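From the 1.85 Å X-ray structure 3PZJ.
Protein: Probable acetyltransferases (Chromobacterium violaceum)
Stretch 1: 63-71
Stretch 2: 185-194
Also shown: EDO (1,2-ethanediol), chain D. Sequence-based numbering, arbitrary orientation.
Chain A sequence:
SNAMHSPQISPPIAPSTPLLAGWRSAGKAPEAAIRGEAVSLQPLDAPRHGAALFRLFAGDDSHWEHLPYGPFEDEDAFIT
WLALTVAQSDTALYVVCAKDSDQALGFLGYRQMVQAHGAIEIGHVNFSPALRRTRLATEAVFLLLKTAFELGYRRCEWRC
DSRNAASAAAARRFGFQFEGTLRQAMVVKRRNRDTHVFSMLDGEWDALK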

# COMPACT_ATOMS: atom_id res chain seq x y z
N HIS A 63 -11.96 -8.49 21.42
CA HIS A 63 -11.37 -7.25 20.94
C HIS A 63 -10.61 -7.42 19.60
O HIS A 63 -10.69 -6.58 18.71
CB HIS A 63 -10.43 -6.64 22.00
CG HIS A 63 -9.77 -5.38 21.53
ND1 HIS A 63 -10.45 -4.19 21.38
CD2 HIS A 63 -8.55 -5.19 20.97
CE1 HIS A 63 -9.64 -3.29 20.84
NE2 HIS A 63 -8.48 -3.88 20.57
N TRP A 64 -9.93 -8.54 19.45
CA TRP A 64 -9.02 -8.80 18.37
C TRP A 64 -9.72 -9.46 17.15
O TRP A 64 -9.10 -9.64 16.14
CB TRP A 64 -7.83 -9.65 18.90
CG TRP A 64 -7.26 -9.17 20.23
CD1 TRP A 64 -7.48 -9.73 21.46
CD2 TRP A 64 -6.41 -8.03 20.44
NE1 TRP A 64 -6.82 -8.98 22.43
CE2 TRP A 64 -6.15 -7.95 21.81
CE3 TRP A 64 -5.89 -7.03 19.59
CZ2 TRP A 64 -5.38 -6.96 22.35
CZ3 TRP A 64 -5.13 -6.07 20.12
CH2 TRP A 64 -4.87 -6.02 21.49
N GLU A 65 -11.05 -9.70 17.23
CA GLU A 65 -11.77 -10.59 16.31
C GLU A 65 -11.52 -10.25 14.84
O GLU A 65 -11.33 -11.15 14.01
CB GLU A 65 -13.32 -10.52 16.54
CG GLU A 65 -14.11 -11.45 15.58
CD GLU A 65 -15.59 -11.56 15.89
OE1 GLU A 65 -16.04 -11.03 16.94
OE2 GLU A 65 -16.29 -12.20 15.06
N HIS A 66 -11.55 -8.97 14.51
CA HIS A 66 -11.38 -8.55 13.09
C HIS A 66 -10.01 -7.89 12.81
O HIS A 66 -9.79 -7.22 11.74
CB HIS A 66 -12.47 -7.56 12.73
CG HIS A 66 -13.86 -8.04 13.01
ND1 HIS A 66 -14.44 -9.08 12.30
CD2 HIS A 66 -14.79 -7.61 13.89
CE1 HIS A 66 -15.67 -9.27 12.75
NE2 HIS A 66 -15.90 -8.39 13.72
N LEU A 67 -9.07 -8.09 13.71
CA LEU A 67 -7.75 -7.48 13.57
C LEU A 67 -6.70 -8.50 13.20
O LEU A 67 -6.85 -9.68 13.58
CB LEU A 67 -7.38 -6.87 14.89
CG LEU A 67 -7.80 -5.42 15.15
CD1 LEU A 67 -8.96 -4.89 14.31
CD2 LEU A 67 -7.99 -5.16 16.62
N PRO A 68 -5.59 -8.06 12.57
CA PRO A 68 -4.61 -9.06 12.17
C PRO A 68 -3.63 -9.50 13.25
O PRO A 68 -2.64 -10.15 12.96
CB PRO A 68 -3.90 -8.41 10.95
CG PRO A 68 -4.21 -7.02 11.03
CD PRO A 68 -5.31 -6.74 12.01
N TYR A 69 -3.90 -9.16 14.51
CA TYR A 69 -3.04 -9.51 15.60
C TYR A 69 -3.90 -9.72 16.82
O TYR A 69 -5.06 -9.36 16.84
CB TYR A 69 -2.04 -8.39 15.93
CG TYR A 69 -2.63 -7.01 15.83
CD1 TYR A 69 -3.21 -6.37 16.92
CD2 TYR A 69 -2.57 -6.31 14.63
CE1 TYR A 69 -3.80 -5.10 16.78
CE2 TYR A 69 -3.12 -5.04 14.50
CZ TYR A 69 -3.70 -4.44 15.57
OH TYR A 69 -4.23 -3.18 15.39
N GLY A 70 -3.28 -10.20 17.86
CA GLY A 70 -3.99 -10.52 19.08
C GLY A 70 -4.81 -11.81 18.97
O GLY A 70 -5.02 -12.37 17.90
N PRO A 71 -5.23 -12.34 20.09
CA PRO A 71 -4.87 -11.92 21.44
C PRO A 71 -3.43 -12.29 21.76
O PRO A 71 -2.77 -12.99 21.00
CB PRO A 71 -5.89 -12.65 22.32
CG PRO A 71 -6.41 -13.79 21.47
CD PRO A 71 -6.21 -13.46 20.05
N ALA A 185 -7.44 -9.72 -0.02
CA ALA A 185 -6.25 -8.90 0.19
C ALA A 185 -5.29 -9.59 1.13
O ALA A 185 -4.04 -9.53 0.95
CB ALA A 185 -6.67 -7.53 0.76
N MSE A 186 -5.86 -10.25 2.15
CA MSE A 186 -5.05 -10.94 3.15
C MSE A 186 -5.60 -12.32 3.60
O MSE A 186 -6.74 -12.64 3.40
CB MSE A 186 -4.93 -10.03 4.42
CG MSE A 186 -4.24 -8.75 4.21
SE MSE A 186 -4.48 -7.36 5.65
CE MSE A 186 -3.48 -8.38 6.94
N VAL A 187 -4.73 -13.11 4.20
CA VAL A 187 -5.15 -14.26 4.96
C VAL A 187 -4.86 -13.95 6.41
O VAL A 187 -3.70 -13.77 6.80
CB VAL A 187 -4.40 -15.52 4.48
CG1 VAL A 187 -4.72 -16.76 5.38
CG2 VAL A 187 -4.82 -15.81 3.06
N VAL A 188 -5.91 -13.84 7.21
CA VAL A 188 -5.80 -13.45 8.60
C VAL A 188 -6.43 -14.55 9.44
O VAL A 188 -7.60 -14.90 9.24
CB VAL A 188 -6.59 -12.09 8.89
CG1 VAL A 188 -6.74 -11.74 10.40
CG2 VAL A 188 -5.89 -10.91 8.19
N LYS A 189 -5.67 -15.06 10.41
CA LYS A 189 -6.17 -16.06 11.33
C LYS A 189 -6.89 -17.19 10.61
O LYS A 189 -8.01 -17.50 10.92
CB LYS A 189 -7.09 -15.38 12.37
CG LYS A 189 -6.31 -14.42 13.21
CD LYS A 189 -7.12 -13.53 14.15
CE LYS A 189 -6.14 -12.68 15.01
NZ LYS A 189 -6.87 -11.56 15.72
N ARG A 190 -6.27 -17.67 9.54
CA ARG A 190 -6.74 -18.80 8.78
C ARG A 190 -8.08 -18.57 8.12
O ARG A 190 -8.84 -19.49 7.88
CB ARG A 190 -6.78 -20.08 9.68
CG ARG A 190 -5.49 -20.35 10.39
CD ARG A 190 -5.70 -21.52 11.33
NE ARG A 190 -5.90 -22.76 10.55
CZ ARG A 190 -6.62 -23.83 10.94
NH1 ARG A 190 -7.29 -23.86 12.11
NH2 ARG A 190 -6.68 -24.88 10.13
N ARG A 191 -8.40 -17.32 7.83
CA ARG A 191 -9.52 -17.05 6.97
C ARG A 191 -9.23 -15.87 6.02
O ARG A 191 -8.31 -15.11 6.24
CB ARG A 191 -10.85 -16.92 7.77
CG ARG A 191 -11.05 -15.74 8.68
CD ARG A 191 -12.40 -15.89 9.44
NE ARG A 191 -13.58 -15.79 8.55
CZ ARG A 191 -14.86 -15.91 8.92
NH1 ARG A 191 -15.20 -16.16 10.19
NH2 ARG A 191 -15.83 -15.81 8.01
N ASN A 192 -10.00 -15.81 4.95
CA ASN A 192 -9.95 -14.74 4.01
C ASN A 192 -10.25 -13.39 4.68
O ASN A 192 -11.10 -13.28 5.59
CB ASN A 192 -10.98 -14.97 2.91
CG ASN A 192 -10.95 -13.87 1.91
OD1 ASN A 192 -10.02 -13.83 1.12
ND2 ASN A 192 -11.95 -12.97 1.91
N ARG A 193 -9.57 -12.36 4.20
CA ARG A 193 -9.92 -10.98 4.50
C ARG A 193 -10.01 -10.18 3.23
O ARG A 193 -9.11 -10.20 2.46
CB ARG A 193 -8.88 -10.31 5.37
CG ARG A 193 -9.03 -8.83 5.38
CD ARG A 193 -8.46 -8.15 6.60
NE ARG A 193 -8.17 -6.76 6.35
CZ ARG A 193 -7.73 -5.87 7.22
NH1 ARG A 193 -7.53 -4.66 6.81
NH2 ARG A 193 -7.47 -6.17 8.45
N ASP A 194 -11.13 -9.53 3.03
CA ASP A 194 -11.29 -8.49 2.03
C ASP A 194 -11.20 -7.21 2.80
O ASP A 194 -11.82 -7.03 3.88
CB ASP A 194 -12.70 -8.51 1.39
CG ASP A 194 -13.07 -9.84 0.70
OD1 ASP A 194 -12.23 -10.61 0.23
OD2 ASP A 194 -14.23 -10.08 0.61
C1 EDO D . -4.59 -2.31 12.44
O1 EDO D . -5.44 -2.51 13.54
C2 EDO D . -5.30 -1.44 11.42
O2 EDO D . -4.31 -0.61 10.88
O HOH W 1 -8.14 -8.46 10.07

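The contact is organised around a single ammonium group. Lys 189 sits in the two-residue tip of a hairpin and sends its side chain, with chi2 to chi4 all t, into a bowl of carbonyl oxygens formed by the opposing loop. Its NZ donates to Leu 67 O at 2.8 Å and to Tyr 69 O at 3.1 Å, and makes a weak hydrogen bond to Gly 70 O at 3.0 Å. Trp 64 O also lies 3.0 Å from Lys 189 NZ. No carboxylate takes part: the positive charge is met by backbone dipoles, which a loop can supply when it curls so that several of its carbonyls, here those of Leu 67, Tyr 69 and Gly 70, converge on one point.

The loop's own conformation makes this possible. A type I turn from Trp 64 to Leu 67, closed by Leu 67 N donating to Trp 64 O at 2.9 Å, brings Trp 64 O close to the ammonium. Further along, Gly 70 adopts a positive phi, which favours glycine, and a CB placed there would come within 2.2 Å of Trp 64 CD2.

The hairpin supplies the matching half. Its strands, 185-188 and 191-194, are joined by a type I' turn from Val 188 to Arg 191, with reciprocal bonds from Val 188 N to Arg 191 O and from Arg 191 N to Val 188 O, both 2.9 Å. Lys 189 and Arg 190 take the left-handed backbone angles of this turn, and the CA-to-CB bond of Lys 189 points toward the loop. No backbone hydrogen bond joins the two stretches, so the loop does not extend the sheet.

A second polar link runs through water. Water 1 donates to His 66 O at 2.7 Å and accepts from Arg 193 NH2 at 2.9 Å, bridging a His 66 O to Arg 193 NH2 separation of 4.2 Å.

Beside these polar sites lies a small apolar patch centred on Pro 68, whose CA is 5.8 Å from the CA of Val 188. Pro 68 CB meets Val 188 CG2 at 4.2 Å and CE of the selenomethionine Met 186 at 4.0 Å. Met 186, Val 188 and Arg 193 all direct their CA-to-CB bonds toward the loop, giving the proline a mixed surface to rest on. The rule is economical: with 299 Å² buried in all, one lysine caught by carbonyls, one bridging water and one proline define the fit.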